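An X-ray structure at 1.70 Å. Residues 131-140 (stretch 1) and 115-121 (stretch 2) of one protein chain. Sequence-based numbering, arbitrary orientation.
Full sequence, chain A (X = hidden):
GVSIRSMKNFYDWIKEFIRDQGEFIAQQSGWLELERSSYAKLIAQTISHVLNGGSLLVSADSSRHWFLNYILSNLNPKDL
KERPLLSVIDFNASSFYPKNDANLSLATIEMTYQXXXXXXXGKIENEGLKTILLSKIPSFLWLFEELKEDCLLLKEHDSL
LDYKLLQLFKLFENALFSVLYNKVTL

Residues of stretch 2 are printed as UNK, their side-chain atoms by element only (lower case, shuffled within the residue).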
ATOM      1  N   THR A 131       7.594 -23.954   2.586  1.00 25.10           N
ATOM      2  CA  THR A 131       6.950 -24.874   3.519  1.00 26.16           C
ATOM      3  C   THR A 131       5.424 -24.832   3.411  1.00 26.00           C
ATOM      4  O   THR A 131       4.763 -25.859   3.475  1.00 26.48           O
ATOM      5  CB  THR A 131       7.422 -24.585   4.970  1.00 26.64           C
ATOM      6  OG1 THR A 131       8.851 -24.728   5.037  1.00 28.46           O
ATOM      7  CG2 THR A 131       6.788 -25.542   5.957  1.00 27.88           C
ATOM      8  N   ILE A 132       4.867 -23.638   3.233  1.00 25.96           N
ATOM      9  CA  ILE A 132       3.424 -23.478   3.137  1.00 26.55           C
ATOM     10  C   ILE A 132       2.906 -24.123   1.844  1.00 25.98           C
ATOM     11  O   ILE A 132       1.907 -24.858   1.843  1.00 25.91           O
ATOM     12  CB  ILE A 132       3.044 -21.974   3.258  1.00 26.86           C
ATOM     13  CG1 ILE A 132       2.823 -21.634   4.733  1.00 28.68           C
ATOM     14  CG2 ILE A 132       1.808 -21.637   2.442  1.00 28.31           C
ATOM     15  CD1 ILE A 132       2.755 -20.164   5.023  1.00 30.07           C
ATOM     16  N   LEU A 133       3.621 -23.876   0.753  1.00 25.76           N
ATOM     17  CA  LEU A 133       3.208 -24.390  -0.542  1.00 26.38           C
ATOM     18  C   LEU A 133       3.366 -25.909  -0.599  1.00 27.30           C
ATOM     19  O   LEU A 133       2.634 -26.579  -1.317  1.00 27.71           O
ATOM     20  CB  LEU A 133       3.975 -23.681  -1.661  1.00 25.36           C
ATOM     21  CG  LEU A 133       3.714 -22.167  -1.743  1.00 24.89           C
ATOM     22  CD1 LEU A 133       4.512 -21.561  -2.869  1.00 24.02           C
ATOM     23  CD2 LEU A 133       2.232 -21.837  -1.887  1.00 23.73           C
ATOM     24  N   LEU A 134       4.311 -26.428   0.184  1.00 28.38           N
ATOM     25  CA  LEU A 134       4.527 -27.877   0.357  1.00 29.59           C
ATOM     26  C   LEU A 134       3.436 -28.573   1.183  1.00 30.11           C
ATOM     27  O   LEU A 134       3.361 -29.813   1.210  1.00 30.09           O
ATOM     28  CB  LEU A 134       5.887 -28.105   1.022  1.00 29.49           C
ATOM     29  CG  LEU A 134       7.073 -28.760   0.296  1.00 31.56           C
ATOM     30  CD1 LEU A 134       6.965 -28.775  -1.228  1.00 30.65           C
ATOM     31  CD2 LEU A 134       8.381 -28.123   0.734  1.00 31.98           C
ATOM     32  N   SER A 135       2.599 -27.777   1.851  1.00 30.42           N
ATOM     33  CA  SER A 135       1.599 -28.292   2.785  1.00 30.63           C
ATOM     34  C   SER A 135       0.430 -29.029   2.115  1.00 31.16           C
ATOM     35  O   SER A 135       0.400 -29.182   0.893  1.00 31.58           O
ATOM     36  CB  SER A 135       1.084 -27.166   3.690  1.00 30.71           C
ATOM     37  OG  SER A 135       0.151 -26.339   3.012  1.00 31.03           O
ATOM     38  N   LYS A 136      -0.512 -29.487   2.937  1.00 31.33           N
ATOM     39  CA  LYS A 136      -1.695 -30.225   2.500  1.00 31.80           C
ATOM     40  C   LYS A 136      -2.684 -29.317   1.773  1.00 30.95           C
ATOM     41  O   LYS A 136      -3.522 -29.795   1.004  1.00 31.74           O
ATOM     42  CB  LYS A 136      -2.426 -30.862   3.705  1.00 32.51           C
ATOM     43  CG  LYS A 136      -1.580 -31.042   4.978  1.00 35.16           C
ATOM     44  CD  LYS A 136      -1.554 -29.754   5.831  1.00 36.87           C
ATOM     45  CE  LYS A 136      -0.229 -29.593   6.576  1.00 36.34           C
ATOM     46  NZ  LYS A 136       0.955 -29.696   5.674  1.00 37.85           N
ATOM     47  N   ILE A 137      -2.603 -28.011   2.032  1.00 30.00           N
ATOM     48  CA  ILE A 137      -3.583 -27.072   1.492  1.00 28.36           C
ATOM     49  C   ILE A 137      -3.494 -27.116  -0.039  1.00 26.68           C
ATOM     50  O   ILE A 137      -2.401 -27.204  -0.588  1.00 27.09           O
ATOM     51  CB  ILE A 137      -3.404 -25.620   2.048  1.00 28.81           C
ATOM     52  CG1 ILE A 137      -3.792 -25.544   3.531  1.00 29.47           C
ATOM     53  CG2 ILE A 137      -4.316 -24.622   1.317  1.00 27.76           C
ATOM     54  CD1 ILE A 137      -2.703 -25.924   4.500  1.00 33.75           C
ATOM     55  N   PRO A 138      -4.650 -27.110  -0.721  1.00 25.20           N
ATOM     56  CA  PRO A 138      -4.685 -27.078  -2.178  1.00 23.65           C
ATOM     57  C   PRO A 138      -3.921 -25.878  -2.728  1.00 22.73           C
ATOM     58  O   PRO A 138      -3.806 -24.851  -2.046  1.00 20.99           O
ATOM     59  CB  PRO A 138      -6.176 -26.953  -2.481  1.00 24.42           C
ATOM     60  CG  PRO A 138      -6.860 -27.530  -1.287  1.00 25.28           C
ATOM     61  CD  PRO A 138      -6.005 -27.153  -0.135  1.00 24.65           C
ATOM     62  N   SER A 139      -3.367 -26.021  -3.935  1.00 21.15           N
ATOM     63  CA  SER A 139      -2.617 -24.929  -4.550  1.00 20.33           C
ATOM     64  C   SER A 139      -2.730 -24.888  -6.081  1.00 19.81           C
ATOM     65  O   SER A 139      -3.081 -25.880  -6.728  1.00 20.56           O
ATOM     66  CB  SER A 139      -1.156 -24.948  -4.100  1.00 20.54           C
ATOM     67  OG  SER A 139      -0.518 -26.140  -4.511  1.00 22.30           O
ATOM     68  N   PHE A 140      -2.464 -23.714  -6.639  1.00 18.28           N
ATOM     69  CA  PHE A 140      -2.460 -23.480  -8.080  1.00 17.40           C
ATOM     70  C   PHE A 140      -1.145 -22.771  -8.281  1.00 17.03           C
ATOM     71  O   PHE A 140      -1.032 -21.564  -8.023  1.00 17.13           O
ATOM     72  CB  PHE A 140      -3.634 -22.547  -8.383  1.00 17.07           C
ATOM     73  CG  PHE A 140      -3.903 -22.267  -9.853  1.00 16.81           C
ATOM     74  CD1 PHE A 140      -4.489 -21.043 -10.202  1.00 15.48           C
ATOM     75  CD2 PHE A 140      -3.695 -23.219 -10.855  1.00 16.94           C
ATOM     76  CE1 PHE A 140      -4.834 -20.742 -11.543  1.00 14.97           C
ATOM     77  CE2 PHE A 140      -4.035 -22.935 -12.191  1.00 17.12           C
ATOM     78  CZ  PHE A 140      -4.597 -21.689 -12.535  1.00 17.52           C
ATOM     79  N   UNK A 115     -11.787 -22.528   3.573  1.00 17.01           N
ATOM     80  CA  UNK A 115     -11.349 -23.438   2.503  1.00 17.14           C
ATOM     81  C   UNK A 115     -10.372 -22.716   1.567  1.00 17.16           C
ATOM     82  O   UNK A 115     -10.741 -22.391   0.446  1.00 17.38           O
ATOM     83  o   UNK A 115     -11.229 -25.611   0.666  1.00 19.39           O
ATOM     84  n   UNK A 115     -13.214 -25.145  -0.259  1.00 21.88           N
ATOM     85  c   UNK A 115     -12.593 -23.933   1.739  1.00 17.21           C
ATOM     86  c   UNK A 115     -12.280 -24.973   0.662  1.00 18.59           C
ATOM     87  N   UNK A 116      -9.128 -22.477   2.027  1.00 17.35           N
ATOM     88  CA  UNK A 116      -8.195 -21.712   1.192  1.00 17.44           C
ATOM     89  C   UNK A 116      -7.489 -22.567   0.142  1.00 17.84           C
ATOM     90  O   UNK A 116      -7.331 -23.768   0.324  1.00 17.99           O
ATOM     91  c   UNK A 116      -7.172 -21.210   2.206  1.00 17.67           C
ATOM     92  c   UNK A 116      -8.512 -22.859   3.317  1.00 17.58           C
ATOM     93  c   UNK A 116      -7.087 -22.378   3.196  1.00 17.64           C
ATOM     94  N   UNK A 117      -7.064 -21.918  -0.941  1.00 17.25           N
ATOM     95  CA  UNK A 117      -6.173 -22.523  -1.924  1.00 17.54           C
ATOM     96  C   UNK A 117      -5.126 -21.462  -2.221  1.00 17.03           C
ATOM     97  O   UNK A 117      -5.481 -20.288  -2.396  1.00 16.74           O
ATOM     98  c   UNK A 117      -6.005 -23.265  -4.365  1.00 18.84           C
ATOM     99  s   UNK A 117      -6.850 -23.661  -5.912  1.00 20.50           S
ATOM    100  c   UNK A 117      -7.339 -25.351  -5.602  1.00 20.13           C
ATOM    101  c   UNK A 117      -6.932 -22.914  -3.203  1.00 16.80           C
ATOM    102  N   UNK A 118      -3.854 -21.861  -2.234  1.00 16.34           N
ATOM    103  CA  UNK A 118      -2.762 -20.932  -2.505  1.00 17.03           C
ATOM    104  C   UNK A 118      -2.522 -20.843  -3.991  1.00 16.81           C
ATOM    105  O   UNK A 118      -2.316 -21.867  -4.646  1.00 18.60           O
ATOM    106  c   UNK A 118      -1.597 -20.120   1.747  1.00 20.61           C
ATOM    107  c   UNK A 118      -1.566 -22.530   1.771  1.00 22.00           C
ATOM    108  c   UNK A 118      -1.556 -20.142   0.344  1.00 20.66           C
ATOM    109  c   UNK A 118      -1.469 -21.375  -1.838  1.00 17.49           C
ATOM    110  c   UNK A 118      -1.520 -22.537   0.366  1.00 19.99           C
ATOM    111  c   UNK A 118      -1.603 -21.325   2.459  1.00 21.49           C
ATOM    112  c   UNK A 118      -1.522 -21.349  -0.347  1.00 18.86           C
ATOM    113  N   UNK A 119      -2.533 -19.633  -4.525  1.00 15.14           N
ATOM    114  CA  UNK A 119      -2.189 -19.435  -5.942  1.00 14.36           C
ATOM    115  C   UNK A 119      -0.928 -18.620  -5.947  1.00 13.75           C
ATOM    116  O   UNK A 119      -0.933 -17.447  -5.546  1.00 13.25           O
ATOM    117  c   UNK A 119      -5.435 -16.593 -11.077  1.00 14.24           C
ATOM    118  c   UNK A 119      -6.042 -16.701  -9.794  1.00 13.63           C
ATOM    119  c   UNK A 119      -3.098 -18.359  -8.096  1.00 14.20           C
ATOM    120  c   UNK A 119      -1.977 -18.582  -8.876  1.00 13.86           C
ATOM    121  c   UNK A 119      -3.301 -18.675  -6.640  1.00 13.94           C
ATOM    122  c   UNK A 119      -3.468 -17.591 -10.222  1.00 12.13           C
ATOM    123  c   UNK A 119      -4.058 -17.732  -8.941  1.00 12.83           C
ATOM    124  c   UNK A 119      -5.356 -17.253  -8.734  1.00 12.31           C
ATOM    125  c   UNK A 119      -4.156 -17.032 -11.301  1.00 14.09           C
ATOM    126  n   UNK A 119      -2.206 -18.127 -10.162  1.00 14.66           N
ATOM    127  N   UNK A 120       0.184 -19.233  -6.352  1.00 13.30           N
ATOM    128  CA  UNK A 120       1.455 -18.511  -6.269  1.00 13.25           C
ATOM    129  C   UNK A 120       2.062 -18.404  -7.649  1.00 13.47           C
ATOM    130  O   UNK A 120       2.035 -19.376  -8.406  1.00 14.17           O
ATOM    131  c   UNK A 120       3.774 -18.504  -5.276  1.00 13.74           C
ATOM    132  c   UNK A 120       5.239 -16.936  -4.782  1.00 15.42           C
ATOM    133  n   UNK A 120       5.816 -17.781  -5.619  1.00 13.82           N
ATOM    134  n   UNK A 120       3.988 -17.320  -4.597  1.00 13.25           N
ATOM    135  c   UNK A 120       2.444 -19.182  -5.308  1.00 14.09           C
ATOM    136  c   UNK A 120       4.935 -18.781  -5.927  1.00 13.12           C
ATOM    137  N   UNK A 121       2.628 -17.237  -7.949  1.00 12.40           N
ATOM    138  CA  UNK A 121       3.300 -17.006  -9.230  1.00 12.31           C
ATOM    139  C   UNK A 121       4.750 -16.612  -9.050  1.00 12.49           C
ATOM    140  O   UNK A 121       5.063 -15.584  -8.441  1.00 12.54           O
ATOM    141  c   UNK A 121       1.106 -16.236 -10.172  1.00 13.06           C
ATOM    142  c   UNK A 121       2.592 -15.901 -10.045  1.00 10.93           C
ATOM    143  c   UNK A 121       3.262 -15.759 -11.416  1.00 10.69           C
TER

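Position 115 carries two side-chain carbons, the second bearing one oxygen and one nitrogen: a carboxamide on a single methylene. The side chain makes no contact with stretch 1 and lies before the strand begins. This is Asn-115, a polar residue at a partly exposed place.

At position 116 three carbons close a ring onto the backbone nitrogen, and the ring meets the side chain of Ile-137. This is Pro-116, whose compact ring offers a small apolar surface: CG2 of Ile-137 lies 4.0 Å from CG of Pro-116. The same Ile-137 CG2 also packs closely against the backbone, 3.3 Å from Pro-116 O.

Position 117 has an unbranched chain of two carbons, a sulfur and a last carbon, which touches Pro-138 and Phe-140. The pattern is that of methionine. The end of Met-117 reaches Pro-138, with CE 3.7 Å from Pro-138 CB, and its SD lies 4.2 Å from Phe-140 CB. A long, flexible, apolar chain suits this place beside the neighbouring strand.

Position 118 shows one carbon and then a six-carbon ring with no further atom, in contact with Ile-132, Leu-133 and Ile-137; hence phenylalanine. Its flat surface gives Ile-132 a place to pack: the CG2 of Ile-132 sits over one face of the Phe-118 ring, 3.6 Å from its centroid. Leu-133 CD2 approaches CB of Phe-118 at 3.7 Å, and Ile-137 CG2 comes within 3.5 Å of Phe-118 CE2. The ring packs mainly against the apolar side chains of Ile-132, Leu-133 and Ile-137.

At position 119 one carbon leads to fused five- and six-membered rings holding eight carbons and one nitrogen, an indole, which meets the ring of Phe-140. Trp-119 leaves the sheet on the same face as Phe-140, and its broad indole offers a flat face to the edge of that ring, with CD1 of Phe-140 3.6 Å from CD2 of Trp-119.

Position 120 bears one carbon and a five-membered ring of three carbons and two nitrogens, which touches Leu-133: histidine. The imidazole of His-120 can pack its CG 4.0 Å from Leu-133 CD1 while both ring nitrogens are hydrogen-bonded to residues outside the two stretches.

Position 121 has one carbon carrying two more, points away from stretch 1 and makes no contact with it. This is Val-121; its beta-branched shape suits a buried strand.

The contact joins a parallel strand pairing to side-chain packing. Phe-118 N donates to Pro-138 O (3.0 Å), Phe-140 N to Phe-118 O (2.7 Å), and His-120 N to Phe-140 O (3.1 Å). These bonds set the register, pairing Ser-139 with Phe-118 and Phe-140 with Trp-119, while the Phe-118 ring packs against the helix and loop, and the aromatic pair lies on the other face.

Stretch 2, residues 115-121: NPMFWHV
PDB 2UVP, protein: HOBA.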